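PDB 7CHU: putative pectin lyase, which serves as a tailspike of a deep-sea thermophilic bacteriophage, a trimer whose pectate-lyase-like beta-helix probably binds host-surface polysaccharide. Local coordinates for residues Y241-T246 / Y269-G274. Residues are numbered along the deposited sequence; the frame is centred on the assembly and turned at random.
Sequences YIYNGT and YFDSTG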
loop_
_atom_site.group_PDB
_atom_site.type_symbol
_atom_site.label_atom_id
_atom_site.label_comp_id
_atom_site.label_asym_id
_atom_site.label_seq_id
_atom_site.Cartn_x
_atom_site.Cartn_y
_atom_site.Cartn_z
ATOM N N TYR A 241 -9.877 17.912 -9.021
ATOM C CA TYR A 241 -9.736 18.200 -10.447
ATOM C C TYR A 241 -8.250 18.342 -10.748
ATOM O O TYR A 241 -7.588 19.231 -10.196
ATOM C CB TYR A 241 -10.503 19.470 -10.814
ATOM C CG TYR A 241 -10.734 19.678 -12.311
ATOM C CD1 TYR A 241 -9.743 20.231 -13.138
ATOM C CD2 TYR A 241 -11.950 19.345 -12.892
ATOM C CE1 TYR A 241 -9.975 20.418 -14.530
ATOM C CE2 TYR A 241 -12.183 19.543 -14.266
ATOM C CZ TYR A 241 -11.197 20.065 -15.066
ATOM O OH TYR A 241 -11.461 20.245 -16.402
ATOM N N ILE A 242 -7.720 17.465 -11.593
ATOM C CA ILE A 242 -6.294 17.433 -11.902
ATOM C C ILE A 242 -6.131 17.840 -13.364
ATOM O O ILE A 242 -6.554 17.110 -14.267
ATOM C CB ILE A 242 -5.686 16.043 -11.642
ATOM C CG1 ILE A 242 -5.864 15.671 -10.155
ATOM C CG2 ILE A 242 -4.218 16.052 -12.068
ATOM C CD1 ILE A 242 -5.747 14.145 -9.803
ATOM N N TYR A 243 -5.515 19.006 -13.597
ATOM C CA TYR A 243 -5.372 19.605 -14.920
ATOM C C TYR A 243 -3.899 19.621 -15.333
ATOM O O TYR A 243 -3.017 19.841 -14.502
ATOM C CB TYR A 243 -5.939 21.040 -14.881
ATOM C CG TYR A 243 -5.992 21.803 -16.186
ATOM C CD1 TYR A 243 -6.328 21.172 -17.386
ATOM C CD2 TYR A 243 -5.755 23.169 -16.208
ATOM C CE1 TYR A 243 -6.387 21.888 -18.587
ATOM C CE2 TYR A 243 -5.814 23.898 -17.391
ATOM C CZ TYR A 243 -6.133 23.254 -18.580
ATOM O OH TYR A 243 -6.209 23.972 -19.756
ATOM N N ASN A 244 -3.612 19.371 -16.604
ATOM C CA ASN A 244 -2.205 19.450 -16.985
ATOM C C ASN A 244 -1.745 20.905 -17.145
ATOM O O ASN A 244 -0.573 21.206 -16.881
ATOM C CB ASN A 244 -1.917 18.614 -18.255
ATOM C CG ASN A 244 -2.810 18.966 -19.465
ATOM O OD1 ASN A 244 -3.861 19.599 -19.363
ATOM N ND2 ASN A 244 -2.397 18.477 -20.621
ATOM N N GLY A 245 -2.651 21.815 -17.470
ATOM C CA GLY A 245 -2.277 23.180 -17.819
ATOM C C GLY A 245 -1.745 23.287 -19.236
ATOM O O GLY A 245 -1.774 22.331 -20.019
ATOM N N THR A 246 -1.222 24.473 -19.568
ATOM C CA THR A 246 -0.839 24.740 -20.946
ATOM C C THR A 246 0.635 24.497 -21.238
ATOM O O THR A 246 1.037 24.609 -22.404
ATOM C CB THR A 246 -1.184 26.187 -21.323
ATOM O OG1 THR A 246 -0.507 27.059 -20.425
ATOM C CG2 THR A 246 -2.675 26.416 -21.225
ATOM N N TYR A 269 -11.370 13.875 -11.267
ATOM C CA TYR A 269 -11.536 14.233 -12.673
ATOM C C TYR A 269 -10.173 14.640 -13.226
ATOM O O TYR A 269 -9.617 15.656 -12.801
ATOM C CB TYR A 269 -12.551 15.377 -12.822
ATOM C CG TYR A 269 -12.982 15.624 -14.239
ATOM C CD1 TYR A 269 -12.139 16.288 -15.121
ATOM C CD2 TYR A 269 -14.220 15.171 -14.706
ATOM C CE1 TYR A 269 -12.506 16.534 -16.441
ATOM C CE2 TYR A 269 -14.612 15.405 -16.029
ATOM C CZ TYR A 269 -13.751 16.098 -16.886
ATOM O OH TYR A 269 -14.094 16.334 -18.193
ATOM N N PHE A 270 -9.614 13.832 -14.131
ATOM C CA PHE A 270 -8.375 14.171 -14.814
ATOM C C PHE A 270 -8.726 14.902 -16.103
ATOM O O PHE A 270 -9.627 14.486 -16.836
ATOM C CB PHE A 270 -7.536 12.937 -15.148
ATOM C CG PHE A 270 -6.746 12.394 -13.990
ATOM C CD1 PHE A 270 -5.467 12.856 -13.710
ATOM C CD2 PHE A 270 -7.277 11.407 -13.197
ATOM C CE1 PHE A 270 -4.730 12.338 -12.646
ATOM C CE2 PHE A 270 -6.543 10.850 -12.150
ATOM C CZ PHE A 270 -5.282 11.310 -11.862
ATOM N N ASP A 271 -8.022 16.000 -16.366
ATOM C CA ASP A 271 -8.243 16.822 -17.554
ATOM C C ASP A 271 -6.880 17.027 -18.203
ATOM O O ASP A 271 -6.002 17.648 -17.604
ATOM C CB ASP A 271 -8.901 18.145 -17.155
ATOM C CG ASP A 271 -9.116 19.101 -18.330
ATOM O OD1 ASP A 271 -8.630 18.860 -19.465
ATOM O OD2 ASP A 271 -9.778 20.132 -18.081
ATOM N N SER A 272 -6.680 16.447 -19.388
ATOM C CA SER A 272 -5.410 16.558 -20.102
ATOM C C SER A 272 -5.548 17.429 -21.344
ATOM O O SER A 272 -4.715 17.341 -22.257
ATOM C CB SER A 272 -4.872 15.180 -20.490
ATOM O OG SER A 272 -4.296 14.487 -19.379
ATOM N N THR A 273 -6.569 18.276 -21.385
ATOM C CA THR A 273 -6.820 19.068 -22.588
ATOM C C THR A 273 -5.982 20.336 -22.685
ATOM O O THR A 273 -6.074 21.032 -23.698
ATOM C CB THR A 273 -8.285 19.476 -22.686
ATOM O OG1 THR A 273 -8.611 20.354 -21.598
ATOM C CG2 THR A 273 -9.206 18.231 -22.717
ATOM N N GLY A 274 -5.150 20.657 -21.694
ATOM C CA GLY A 274 -4.488 21.956 -21.710
ATOM C C GLY A 274 -3.395 22.081 -22.760
ATOM O O GLY A 274 -3.169 23.168 -23.307
HETATM O O HOH W 1 -8.220 23.142 -21.753
#
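Y241 and D271 meet through a hydrogen bond that Y241 OH donates to D271 OD2; at 2.4 Å the modelled distance is very short, and its exact length is doubtful. The ring and carboxylate planes stand 78° apart, OD2 lying at the ring's edge. Beside it, the rings of Y241 and Y269 point the same way, near parallel at 7° but slid apart, so that they barely overlap, with the nearest approach Y241 CE2 to Y269 CD1 at 3.4 Å. The other face of the strands carries I242 and F270; CD1 of I242 sits over the F270 ring, 3.9 Å from its centroid, as a CH-pi contact.

Behind these side chains the two strands run parallel in register, joined by backbone hydrogen bonds from I242 N to Y269 O (2.9 Å), D271 N to I242 O and N244 N to D271 O. Past the strand ends, N244 turns inward with CG between its backbone N and carbonyl carbon (chi1 55°), and OD1 accepts from G274 N at 2.9 Å on an in-plane lone pair. Its ND2 bonds to R277 O and only weakly to S272 O.

D271 is positioned from its own side by an Asx turn: OD1 takes both T273 N (2.9 Å) and T273 OG1, the hydroxyl on its syn lone pair. A water joins T273 OG1 to Y243 OH.

Parallel strands in register on successive coils, with side chains at matching positions side by side, are characteristic of the right-handed parallel beta-helix of the pectate-lyase-like family. Strand 240-243 is paired on its other edge with 212-215, strand 268-271 with 307-309; inside, I242 packs against L253 and F255 of strand 251-256.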